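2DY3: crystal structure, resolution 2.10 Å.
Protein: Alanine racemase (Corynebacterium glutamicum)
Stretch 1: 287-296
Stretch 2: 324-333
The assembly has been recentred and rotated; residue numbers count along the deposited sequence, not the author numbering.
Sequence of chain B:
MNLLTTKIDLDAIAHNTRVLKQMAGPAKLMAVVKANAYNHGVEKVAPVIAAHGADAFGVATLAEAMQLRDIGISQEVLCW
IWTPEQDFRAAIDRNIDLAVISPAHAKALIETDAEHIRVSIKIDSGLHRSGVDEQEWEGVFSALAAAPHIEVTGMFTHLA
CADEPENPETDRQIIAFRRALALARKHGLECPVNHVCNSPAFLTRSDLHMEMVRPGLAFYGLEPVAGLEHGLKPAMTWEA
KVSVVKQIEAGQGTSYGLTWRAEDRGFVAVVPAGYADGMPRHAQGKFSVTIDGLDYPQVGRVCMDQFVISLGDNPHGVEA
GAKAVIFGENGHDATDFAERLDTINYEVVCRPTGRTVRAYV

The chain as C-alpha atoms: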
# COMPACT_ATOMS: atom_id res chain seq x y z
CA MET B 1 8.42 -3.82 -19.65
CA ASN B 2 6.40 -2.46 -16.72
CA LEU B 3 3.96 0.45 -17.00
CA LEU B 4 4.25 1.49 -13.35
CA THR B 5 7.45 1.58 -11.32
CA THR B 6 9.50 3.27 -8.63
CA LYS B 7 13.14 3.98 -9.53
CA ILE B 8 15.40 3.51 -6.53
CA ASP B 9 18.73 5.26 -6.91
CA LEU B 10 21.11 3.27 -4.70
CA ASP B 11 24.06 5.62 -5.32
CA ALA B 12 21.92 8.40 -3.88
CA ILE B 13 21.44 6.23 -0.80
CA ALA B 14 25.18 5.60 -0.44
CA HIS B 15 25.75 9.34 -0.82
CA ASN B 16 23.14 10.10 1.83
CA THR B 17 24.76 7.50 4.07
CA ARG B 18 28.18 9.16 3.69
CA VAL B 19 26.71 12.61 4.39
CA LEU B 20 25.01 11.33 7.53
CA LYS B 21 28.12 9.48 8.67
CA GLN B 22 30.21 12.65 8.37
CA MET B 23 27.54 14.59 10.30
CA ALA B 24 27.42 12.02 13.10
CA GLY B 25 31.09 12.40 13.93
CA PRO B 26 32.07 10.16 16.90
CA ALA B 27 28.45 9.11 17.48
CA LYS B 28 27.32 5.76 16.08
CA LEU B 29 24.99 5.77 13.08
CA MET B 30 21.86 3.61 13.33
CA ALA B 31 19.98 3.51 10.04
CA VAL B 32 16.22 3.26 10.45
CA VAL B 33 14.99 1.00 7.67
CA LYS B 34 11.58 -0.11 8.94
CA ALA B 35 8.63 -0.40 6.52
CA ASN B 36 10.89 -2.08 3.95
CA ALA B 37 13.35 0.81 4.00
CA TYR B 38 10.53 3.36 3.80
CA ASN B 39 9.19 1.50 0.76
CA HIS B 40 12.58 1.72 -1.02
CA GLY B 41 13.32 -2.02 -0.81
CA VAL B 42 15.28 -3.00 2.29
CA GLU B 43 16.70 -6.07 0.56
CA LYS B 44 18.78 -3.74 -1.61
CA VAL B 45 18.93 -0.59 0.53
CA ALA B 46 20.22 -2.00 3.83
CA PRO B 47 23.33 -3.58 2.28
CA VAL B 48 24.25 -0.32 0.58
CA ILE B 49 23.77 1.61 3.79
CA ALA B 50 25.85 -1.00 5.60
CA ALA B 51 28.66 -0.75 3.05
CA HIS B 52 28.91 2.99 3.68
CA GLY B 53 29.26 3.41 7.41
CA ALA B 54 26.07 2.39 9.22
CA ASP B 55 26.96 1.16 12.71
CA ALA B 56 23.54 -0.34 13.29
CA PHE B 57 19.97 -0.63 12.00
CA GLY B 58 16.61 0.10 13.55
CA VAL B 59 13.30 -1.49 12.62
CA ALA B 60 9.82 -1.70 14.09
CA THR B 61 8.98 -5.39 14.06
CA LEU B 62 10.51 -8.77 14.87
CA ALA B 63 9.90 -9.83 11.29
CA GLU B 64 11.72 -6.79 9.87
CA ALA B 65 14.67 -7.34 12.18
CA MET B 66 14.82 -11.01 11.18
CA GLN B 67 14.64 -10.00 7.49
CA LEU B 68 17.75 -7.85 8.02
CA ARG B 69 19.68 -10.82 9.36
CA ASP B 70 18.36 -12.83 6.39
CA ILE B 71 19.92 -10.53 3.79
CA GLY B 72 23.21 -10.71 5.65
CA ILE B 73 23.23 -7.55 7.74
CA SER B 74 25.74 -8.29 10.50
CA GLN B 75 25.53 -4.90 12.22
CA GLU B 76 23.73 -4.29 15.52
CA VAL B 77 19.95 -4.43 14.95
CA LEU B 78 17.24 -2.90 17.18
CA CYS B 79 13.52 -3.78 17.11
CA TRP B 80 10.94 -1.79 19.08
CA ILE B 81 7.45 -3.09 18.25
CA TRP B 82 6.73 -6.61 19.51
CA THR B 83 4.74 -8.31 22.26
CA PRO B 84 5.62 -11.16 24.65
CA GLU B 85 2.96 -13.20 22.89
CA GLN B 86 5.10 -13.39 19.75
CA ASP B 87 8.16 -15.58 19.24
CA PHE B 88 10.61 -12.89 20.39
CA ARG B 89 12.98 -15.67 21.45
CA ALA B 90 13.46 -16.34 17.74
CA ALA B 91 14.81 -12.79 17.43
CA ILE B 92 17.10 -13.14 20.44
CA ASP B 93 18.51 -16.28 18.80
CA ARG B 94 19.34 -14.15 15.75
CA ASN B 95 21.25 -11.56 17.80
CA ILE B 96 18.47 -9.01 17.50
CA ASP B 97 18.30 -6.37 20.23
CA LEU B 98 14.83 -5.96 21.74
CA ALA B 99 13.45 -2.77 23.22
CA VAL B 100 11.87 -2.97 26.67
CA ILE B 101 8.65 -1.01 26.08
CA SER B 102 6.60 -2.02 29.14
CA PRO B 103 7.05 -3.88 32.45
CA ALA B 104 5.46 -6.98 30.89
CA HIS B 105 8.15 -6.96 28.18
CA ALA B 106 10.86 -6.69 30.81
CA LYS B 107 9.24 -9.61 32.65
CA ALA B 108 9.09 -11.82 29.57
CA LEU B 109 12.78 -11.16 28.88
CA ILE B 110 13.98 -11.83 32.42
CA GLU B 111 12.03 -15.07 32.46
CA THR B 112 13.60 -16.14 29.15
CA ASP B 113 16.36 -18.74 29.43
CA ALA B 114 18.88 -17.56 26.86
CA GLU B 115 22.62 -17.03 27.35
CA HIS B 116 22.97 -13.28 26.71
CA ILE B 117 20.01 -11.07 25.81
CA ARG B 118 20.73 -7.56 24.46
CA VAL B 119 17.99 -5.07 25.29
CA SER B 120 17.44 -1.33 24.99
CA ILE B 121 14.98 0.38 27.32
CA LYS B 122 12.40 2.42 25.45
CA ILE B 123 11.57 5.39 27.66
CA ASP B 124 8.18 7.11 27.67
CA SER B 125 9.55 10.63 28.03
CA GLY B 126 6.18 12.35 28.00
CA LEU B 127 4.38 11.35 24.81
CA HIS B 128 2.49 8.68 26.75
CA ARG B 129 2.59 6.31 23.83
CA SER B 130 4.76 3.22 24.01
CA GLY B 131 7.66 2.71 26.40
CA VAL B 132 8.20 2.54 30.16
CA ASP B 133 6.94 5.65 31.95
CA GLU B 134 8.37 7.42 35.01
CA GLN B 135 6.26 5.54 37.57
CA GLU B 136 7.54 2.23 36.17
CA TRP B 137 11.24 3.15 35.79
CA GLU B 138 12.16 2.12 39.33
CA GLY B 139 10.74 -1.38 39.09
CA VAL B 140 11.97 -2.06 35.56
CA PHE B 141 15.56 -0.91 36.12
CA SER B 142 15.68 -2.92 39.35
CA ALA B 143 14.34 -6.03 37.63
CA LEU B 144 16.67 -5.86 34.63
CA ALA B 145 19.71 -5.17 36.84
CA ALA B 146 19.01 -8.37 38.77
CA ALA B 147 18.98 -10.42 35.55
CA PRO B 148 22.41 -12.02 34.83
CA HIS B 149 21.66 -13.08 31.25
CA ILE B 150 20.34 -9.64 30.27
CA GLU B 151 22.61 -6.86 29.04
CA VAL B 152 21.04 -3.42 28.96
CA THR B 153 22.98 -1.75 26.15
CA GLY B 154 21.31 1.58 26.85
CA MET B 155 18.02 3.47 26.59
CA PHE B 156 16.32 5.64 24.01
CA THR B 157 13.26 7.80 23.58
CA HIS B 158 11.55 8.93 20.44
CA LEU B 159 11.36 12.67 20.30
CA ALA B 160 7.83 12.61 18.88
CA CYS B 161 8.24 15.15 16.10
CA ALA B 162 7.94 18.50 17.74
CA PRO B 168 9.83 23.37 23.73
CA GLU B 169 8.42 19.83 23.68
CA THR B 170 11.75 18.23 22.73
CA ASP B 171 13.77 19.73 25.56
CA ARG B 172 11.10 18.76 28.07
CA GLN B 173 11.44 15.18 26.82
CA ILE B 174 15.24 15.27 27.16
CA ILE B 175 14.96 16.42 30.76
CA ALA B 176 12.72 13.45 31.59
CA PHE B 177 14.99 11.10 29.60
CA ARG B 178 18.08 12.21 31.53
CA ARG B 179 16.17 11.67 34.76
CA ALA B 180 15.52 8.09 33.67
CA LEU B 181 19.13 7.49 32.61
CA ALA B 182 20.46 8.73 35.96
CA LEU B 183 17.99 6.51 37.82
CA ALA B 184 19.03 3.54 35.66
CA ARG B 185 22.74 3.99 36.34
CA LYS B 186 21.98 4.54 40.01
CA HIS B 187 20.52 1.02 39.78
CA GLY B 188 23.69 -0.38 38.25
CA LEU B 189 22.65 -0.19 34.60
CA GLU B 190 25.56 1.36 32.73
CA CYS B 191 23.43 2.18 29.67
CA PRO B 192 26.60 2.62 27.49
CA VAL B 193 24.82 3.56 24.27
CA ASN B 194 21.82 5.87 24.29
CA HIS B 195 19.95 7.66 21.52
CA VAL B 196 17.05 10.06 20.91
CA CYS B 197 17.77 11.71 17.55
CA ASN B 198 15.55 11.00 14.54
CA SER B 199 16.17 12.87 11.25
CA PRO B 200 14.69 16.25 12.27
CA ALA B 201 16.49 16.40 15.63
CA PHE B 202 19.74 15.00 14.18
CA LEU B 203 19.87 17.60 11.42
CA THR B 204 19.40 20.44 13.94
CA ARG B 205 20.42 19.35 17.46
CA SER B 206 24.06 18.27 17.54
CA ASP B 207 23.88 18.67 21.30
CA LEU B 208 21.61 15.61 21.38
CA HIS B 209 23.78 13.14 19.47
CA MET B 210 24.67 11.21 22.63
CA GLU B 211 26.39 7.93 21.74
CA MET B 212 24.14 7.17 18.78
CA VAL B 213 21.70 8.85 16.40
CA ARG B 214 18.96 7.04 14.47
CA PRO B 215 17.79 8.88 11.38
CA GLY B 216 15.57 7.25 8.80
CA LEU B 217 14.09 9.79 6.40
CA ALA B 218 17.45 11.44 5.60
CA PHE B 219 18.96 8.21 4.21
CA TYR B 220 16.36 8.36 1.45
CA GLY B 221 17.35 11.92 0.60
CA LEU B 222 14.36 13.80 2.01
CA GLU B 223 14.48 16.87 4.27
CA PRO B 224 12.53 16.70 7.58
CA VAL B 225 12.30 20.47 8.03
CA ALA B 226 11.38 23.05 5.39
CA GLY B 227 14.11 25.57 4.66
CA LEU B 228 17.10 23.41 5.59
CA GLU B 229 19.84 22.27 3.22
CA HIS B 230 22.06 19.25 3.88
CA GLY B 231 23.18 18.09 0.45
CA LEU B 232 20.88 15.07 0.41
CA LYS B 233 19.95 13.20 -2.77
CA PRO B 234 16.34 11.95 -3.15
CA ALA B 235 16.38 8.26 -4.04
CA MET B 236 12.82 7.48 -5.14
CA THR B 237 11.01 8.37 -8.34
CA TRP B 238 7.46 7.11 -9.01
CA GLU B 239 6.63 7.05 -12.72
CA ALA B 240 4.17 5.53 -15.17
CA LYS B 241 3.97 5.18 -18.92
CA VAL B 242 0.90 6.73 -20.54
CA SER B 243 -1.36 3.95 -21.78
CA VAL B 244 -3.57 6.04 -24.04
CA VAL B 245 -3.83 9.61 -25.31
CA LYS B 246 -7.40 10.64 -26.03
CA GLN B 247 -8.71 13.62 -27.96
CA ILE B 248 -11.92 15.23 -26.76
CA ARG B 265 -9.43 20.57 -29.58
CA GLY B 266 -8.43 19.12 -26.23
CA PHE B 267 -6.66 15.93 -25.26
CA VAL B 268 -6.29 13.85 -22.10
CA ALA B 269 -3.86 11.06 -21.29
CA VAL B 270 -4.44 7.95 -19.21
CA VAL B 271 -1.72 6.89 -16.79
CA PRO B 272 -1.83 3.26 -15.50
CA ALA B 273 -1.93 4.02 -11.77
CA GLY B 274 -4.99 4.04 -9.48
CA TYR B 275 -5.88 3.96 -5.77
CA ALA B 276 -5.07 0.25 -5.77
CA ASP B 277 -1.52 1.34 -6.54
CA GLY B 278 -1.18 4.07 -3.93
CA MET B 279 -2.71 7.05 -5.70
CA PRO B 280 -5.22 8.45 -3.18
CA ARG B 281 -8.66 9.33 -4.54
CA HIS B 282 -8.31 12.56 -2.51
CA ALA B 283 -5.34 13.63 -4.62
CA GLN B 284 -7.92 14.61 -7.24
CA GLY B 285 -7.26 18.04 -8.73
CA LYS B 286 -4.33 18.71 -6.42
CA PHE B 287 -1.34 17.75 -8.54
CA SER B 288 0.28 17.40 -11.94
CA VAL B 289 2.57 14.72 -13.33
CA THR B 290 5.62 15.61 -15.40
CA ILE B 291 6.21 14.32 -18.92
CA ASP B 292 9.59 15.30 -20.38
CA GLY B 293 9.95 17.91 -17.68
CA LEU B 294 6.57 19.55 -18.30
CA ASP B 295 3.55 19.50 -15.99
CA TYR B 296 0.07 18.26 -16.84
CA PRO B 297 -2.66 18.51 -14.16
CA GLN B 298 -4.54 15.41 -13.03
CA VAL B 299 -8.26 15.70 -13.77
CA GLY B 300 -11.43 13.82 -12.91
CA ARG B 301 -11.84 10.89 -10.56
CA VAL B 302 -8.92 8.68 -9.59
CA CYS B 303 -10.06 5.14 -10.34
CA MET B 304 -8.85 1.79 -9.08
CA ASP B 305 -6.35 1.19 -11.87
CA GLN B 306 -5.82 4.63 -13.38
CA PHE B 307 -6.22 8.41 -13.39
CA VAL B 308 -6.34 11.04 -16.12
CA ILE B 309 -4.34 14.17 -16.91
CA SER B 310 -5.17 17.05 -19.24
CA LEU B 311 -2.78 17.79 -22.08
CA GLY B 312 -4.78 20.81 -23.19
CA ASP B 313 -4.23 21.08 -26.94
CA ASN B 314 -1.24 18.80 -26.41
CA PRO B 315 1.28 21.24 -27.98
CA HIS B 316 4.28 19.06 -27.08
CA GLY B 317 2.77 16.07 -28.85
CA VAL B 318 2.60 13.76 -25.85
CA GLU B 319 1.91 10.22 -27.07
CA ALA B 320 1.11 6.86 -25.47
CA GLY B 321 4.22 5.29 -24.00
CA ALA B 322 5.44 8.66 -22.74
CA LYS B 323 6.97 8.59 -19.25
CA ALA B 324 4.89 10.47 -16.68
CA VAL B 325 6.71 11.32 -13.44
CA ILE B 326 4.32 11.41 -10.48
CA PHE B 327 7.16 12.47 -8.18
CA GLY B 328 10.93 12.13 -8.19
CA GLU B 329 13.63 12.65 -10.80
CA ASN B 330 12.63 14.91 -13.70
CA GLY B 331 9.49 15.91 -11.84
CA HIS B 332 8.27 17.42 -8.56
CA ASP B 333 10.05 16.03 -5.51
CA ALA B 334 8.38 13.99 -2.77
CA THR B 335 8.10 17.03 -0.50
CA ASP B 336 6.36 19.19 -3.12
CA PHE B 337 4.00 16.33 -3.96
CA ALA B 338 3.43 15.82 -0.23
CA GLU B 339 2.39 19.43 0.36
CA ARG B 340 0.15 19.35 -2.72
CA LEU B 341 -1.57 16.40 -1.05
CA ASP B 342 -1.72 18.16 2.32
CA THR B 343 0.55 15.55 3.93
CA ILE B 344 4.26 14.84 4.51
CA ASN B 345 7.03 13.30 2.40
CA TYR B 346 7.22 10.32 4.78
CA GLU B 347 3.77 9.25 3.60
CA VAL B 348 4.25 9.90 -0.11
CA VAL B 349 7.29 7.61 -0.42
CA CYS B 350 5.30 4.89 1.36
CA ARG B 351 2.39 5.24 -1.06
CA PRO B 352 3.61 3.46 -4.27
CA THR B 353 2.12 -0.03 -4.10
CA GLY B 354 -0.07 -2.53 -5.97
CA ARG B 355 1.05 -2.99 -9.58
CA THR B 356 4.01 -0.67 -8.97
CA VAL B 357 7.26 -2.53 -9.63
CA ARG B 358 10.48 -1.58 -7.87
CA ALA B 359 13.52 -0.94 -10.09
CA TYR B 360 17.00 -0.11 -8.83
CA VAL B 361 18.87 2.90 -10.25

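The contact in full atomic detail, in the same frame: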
# COMPACT_ATOMS: atom_id res chain seq x y z
N PHE B 287 -2.69 17.87 -8.02
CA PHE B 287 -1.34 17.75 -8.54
C PHE B 287 -1.26 17.55 -10.04
O PHE B 287 -2.27 17.36 -10.72
CB PHE B 287 -0.66 16.56 -7.87
CG PHE B 287 -1.11 15.23 -8.40
CD1 PHE B 287 -0.34 14.53 -9.30
CD2 PHE B 287 -2.33 14.70 -8.01
CE1 PHE B 287 -0.77 13.31 -9.81
CE2 PHE B 287 -2.77 13.49 -8.52
CZ PHE B 287 -1.99 12.80 -9.42
N SER B 288 -0.03 17.59 -10.54
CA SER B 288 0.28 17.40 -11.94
C SER B 288 1.41 16.38 -12.02
O SER B 288 2.17 16.21 -11.07
CB SER B 288 0.79 18.71 -12.56
OG SER B 288 -0.11 19.79 -12.36
N VAL B 289 1.50 15.67 -13.14
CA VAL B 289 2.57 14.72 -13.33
C VAL B 289 3.49 15.45 -14.30
O VAL B 289 3.11 16.48 -14.87
CB VAL B 289 2.09 13.39 -13.97
CG1 VAL B 289 0.95 12.81 -13.15
CG2 VAL B 289 1.67 13.62 -15.40
N THR B 290 4.70 14.94 -14.50
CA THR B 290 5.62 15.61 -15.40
C THR B 290 6.08 14.68 -16.52
O THR B 290 6.68 13.63 -16.26
CB THR B 290 6.87 16.12 -14.66
OG1 THR B 290 7.69 15.00 -14.28
CG2 THR B 290 6.48 16.88 -13.42
N ILE B 291 5.81 15.08 -17.75
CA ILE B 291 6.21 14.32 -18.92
C ILE B 291 7.27 15.13 -19.67
O ILE B 291 7.00 16.21 -20.17
CB ILE B 291 5.01 14.05 -19.85
CG1 ILE B 291 3.95 13.25 -19.09
CG2 ILE B 291 5.47 13.30 -21.09
CD1 ILE B 291 2.70 12.96 -19.90
N ASP B 292 8.49 14.61 -19.72
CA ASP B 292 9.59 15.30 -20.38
C ASP B 292 9.84 16.65 -19.72
O ASP B 292 10.14 17.64 -20.39
CB ASP B 292 9.29 15.50 -21.87
CG ASP B 292 9.33 14.21 -22.65
OD1 ASP B 292 10.32 13.45 -22.50
OD2 ASP B 292 8.39 13.95 -23.43
N GLY B 293 9.71 16.68 -18.40
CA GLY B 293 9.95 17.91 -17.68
C GLY B 293 8.81 18.91 -17.64
O GLY B 293 8.94 19.95 -16.99
N LEU B 294 7.70 18.63 -18.32
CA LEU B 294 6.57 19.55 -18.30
C LEU B 294 5.37 19.01 -17.53
O LEU B 294 5.06 17.82 -17.59
CB LEU B 294 6.16 19.93 -19.73
CG LEU B 294 7.12 20.87 -20.48
CD1 LEU B 294 6.36 21.57 -21.57
CD2 LEU B 294 7.68 21.90 -19.53
N ASP B 295 4.70 19.89 -16.80
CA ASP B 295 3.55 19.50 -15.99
C ASP B 295 2.23 19.40 -16.74
O ASP B 295 1.98 20.14 -17.69
CB ASP B 295 3.37 20.47 -14.83
CG ASP B 295 4.42 20.30 -13.75
OD1 ASP B 295 5.18 19.31 -13.81
OD2 ASP B 295 4.47 21.14 -12.83
N TYR B 296 1.40 18.48 -16.29
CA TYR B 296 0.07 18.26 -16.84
C TYR B 296 -0.77 17.87 -15.63
O TYR B 296 -0.54 16.84 -14.99
CB TYR B 296 0.09 17.13 -17.88
CG TYR B 296 0.94 17.44 -19.10
CD1 TYR B 296 2.25 17.00 -19.18
CD2 TYR B 296 0.42 18.18 -20.15
CE1 TYR B 296 3.04 17.30 -20.29
CE2 TYR B 296 1.19 18.49 -21.25
CZ TYR B 296 2.50 18.05 -21.32
OH TYR B 296 3.26 18.37 -22.43
N ALA B 324 5.49 9.45 -17.54
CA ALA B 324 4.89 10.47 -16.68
C ALA B 324 5.42 10.33 -15.25
O ALA B 324 5.17 9.32 -14.58
CB ALA B 324 3.37 10.31 -16.69
N VAL B 325 6.16 11.33 -14.80
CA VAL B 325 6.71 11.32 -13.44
C VAL B 325 5.66 11.84 -12.46
O VAL B 325 5.17 12.95 -12.60
CB VAL B 325 7.98 12.23 -13.33
CG1 VAL B 325 8.47 12.27 -11.89
CG2 VAL B 325 9.09 11.70 -14.25
N ILE B 326 5.30 11.02 -11.48
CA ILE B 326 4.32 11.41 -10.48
C ILE B 326 5.08 12.24 -9.44
O ILE B 326 4.61 13.28 -8.98
CB ILE B 326 3.65 10.17 -9.84
CG1 ILE B 326 2.89 9.40 -10.94
CG2 ILE B 326 2.73 10.59 -8.71
CD1 ILE B 326 2.31 8.06 -10.49
N PHE B 327 6.27 11.76 -9.09
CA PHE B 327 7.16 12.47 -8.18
C PHE B 327 8.54 11.83 -8.25
O PHE B 327 8.66 10.62 -8.43
CB PHE B 327 6.62 12.51 -6.74
CG PHE B 327 6.78 11.23 -5.96
CD1 PHE B 327 8.01 10.87 -5.43
CD2 PHE B 327 5.68 10.42 -5.69
CE1 PHE B 327 8.14 9.73 -4.65
CE2 PHE B 327 5.81 9.28 -4.91
CZ PHE B 327 7.04 8.94 -4.39
N GLY B 328 9.58 12.65 -8.14
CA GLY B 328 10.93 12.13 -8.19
C GLY B 328 11.76 12.83 -9.24
O GLY B 328 11.54 14.00 -9.55
N GLU B 329 12.73 12.10 -9.79
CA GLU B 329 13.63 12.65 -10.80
C GLU B 329 12.85 13.13 -12.02
O GLU B 329 11.91 12.47 -12.47
CB GLU B 329 14.64 11.58 -11.22
CG GLU B 329 15.71 12.07 -12.19
CD GLU B 329 16.88 11.11 -12.32
OE1 GLU B 329 17.80 11.39 -13.12
OE2 GLU B 329 16.88 10.06 -11.63
N ASN B 330 13.26 14.28 -12.54
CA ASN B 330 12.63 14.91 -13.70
C ASN B 330 11.17 15.27 -13.46
O ASN B 330 10.38 15.32 -14.40
CB ASN B 330 12.74 14.01 -14.94
CG ASN B 330 14.18 13.78 -15.35
OD1 ASN B 330 14.96 14.73 -15.44
ND2 ASN B 330 14.54 12.53 -15.62
N GLY B 331 10.84 15.53 -12.20
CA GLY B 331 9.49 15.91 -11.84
C GLY B 331 9.51 16.65 -10.51
O GLY B 331 10.56 17.13 -10.09
N HIS B 332 8.35 16.76 -9.86
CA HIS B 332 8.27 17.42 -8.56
C HIS B 332 8.79 16.45 -7.50
O HIS B 332 8.51 15.26 -7.56
CB HIS B 332 6.82 17.78 -8.24
CG HIS B 332 6.27 18.89 -9.08
ND1 HIS B 332 6.68 20.19 -8.94
CD2 HIS B 332 5.35 18.88 -10.08
CE1 HIS B 332 6.03 20.95 -9.81
NE2 HIS B 332 5.22 20.18 -10.51
N ASP B 333 9.54 16.94 -6.52
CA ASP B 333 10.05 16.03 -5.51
C ASP B 333 8.97 15.58 -4.54
O ASP B 333 7.87 16.12 -4.52
CB ASP B 333 11.23 16.64 -4.74
CG ASP B 333 10.87 17.92 -4.01
OD1 ASP B 333 9.71 18.06 -3.56
OD2 ASP B 333 11.77 18.77 -3.88
O HOH W 1 3.81 15.87 -8.78
O HOH W 2 9.25 14.42 -16.54

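The contact is a short antiparallel strand pairing, centred on Thr 290 and Val 325, that a β-hairpin makes with a strand and the loop after it, and that a threonine hydroxyl, a histidine–aspartate hydrogen bond and two waters extend beyond the paired backbone.

The hairpin is defined by its own hydrogen bonds. Ile 291 N donates to Leu 294 O at 2.8 Å and Leu 294 N to Ile 291 O at 3.1 Å, closing a type I' turn; two residues further along each strand, Val 289 N to Tyr 296 O and Tyr 296 N to Val 289 O both measure 3.0 Å. Gly 293 occupies the turn with phi/psi of 82/-3°, where a side chain would be jammed against the carbonyl oxygen of the preceding residue.

Pairing with the second stretch rests on two reciprocal bonds. Thr 290 N donates to Val 325 O at 2.8 Å with an angle of 156° at the hydrogen, and Val 325 N returns a bond to Thr 290 O at 2.8 Å and 172°. This reciprocal pair of hydrogen bonds, with a CA–CA distance of 4.8 Å between Thr 290 and Val 325, identifies an antiparallel hydrogen-bonded pair. Directly paired residues share a face, so Thr 290 and Val 325 lie on one side of the sheet; alternation along each strand puts Ile 291 and Ala 324 on the other. There the small Ala 324 side chain meets two larger ones: its CB lies 3.8 Å from Ile 291 CG1 and 3.9 Å from Val 289 CG2.

The chain turns a corner at Ile 326, and the direct ladder gives way to a water. Water 1 lies 2.8 Å from Ser 288 O and 2.7 Å from Ile 326 O, within donating reach of both carbonyl oxygens, which are themselves 4.3 Å apart.

Thr 290 is the residue most covered by the opposite stretch, with 84 Å² of the 462 Å² total. Its chi1 is p, and OG1 donates to Asn 330 O at 2.7 Å, so the side chain ties the strand to the type II turn running from Gly 328 to Gly 331. The fit is tight: Thr 290 OG1 is 3.2 Å from Gly 331 CA, and an ideal CB on Gly 331 would come within 2.7 Å of that OG1 and 2.4 Å of Val 325 CG1. Water 2 reinforces the link between the turns, donating to Asn 330 O at 2.6 Å and accepting from Gly 293 N at 3.0 Å; its bond to Thr 290 O, at 2.7 Å, is weak.

The last direct link is made by side chains whose CA-to-CB bonds point sideways but whose ends approach each other. His 332 NE2 donates to Asp 295 OD2 at 2.6 Å and 147°, with the carboxylate oxygen at the edge of the imidazole, near its plane, as a ring N–H donor requires.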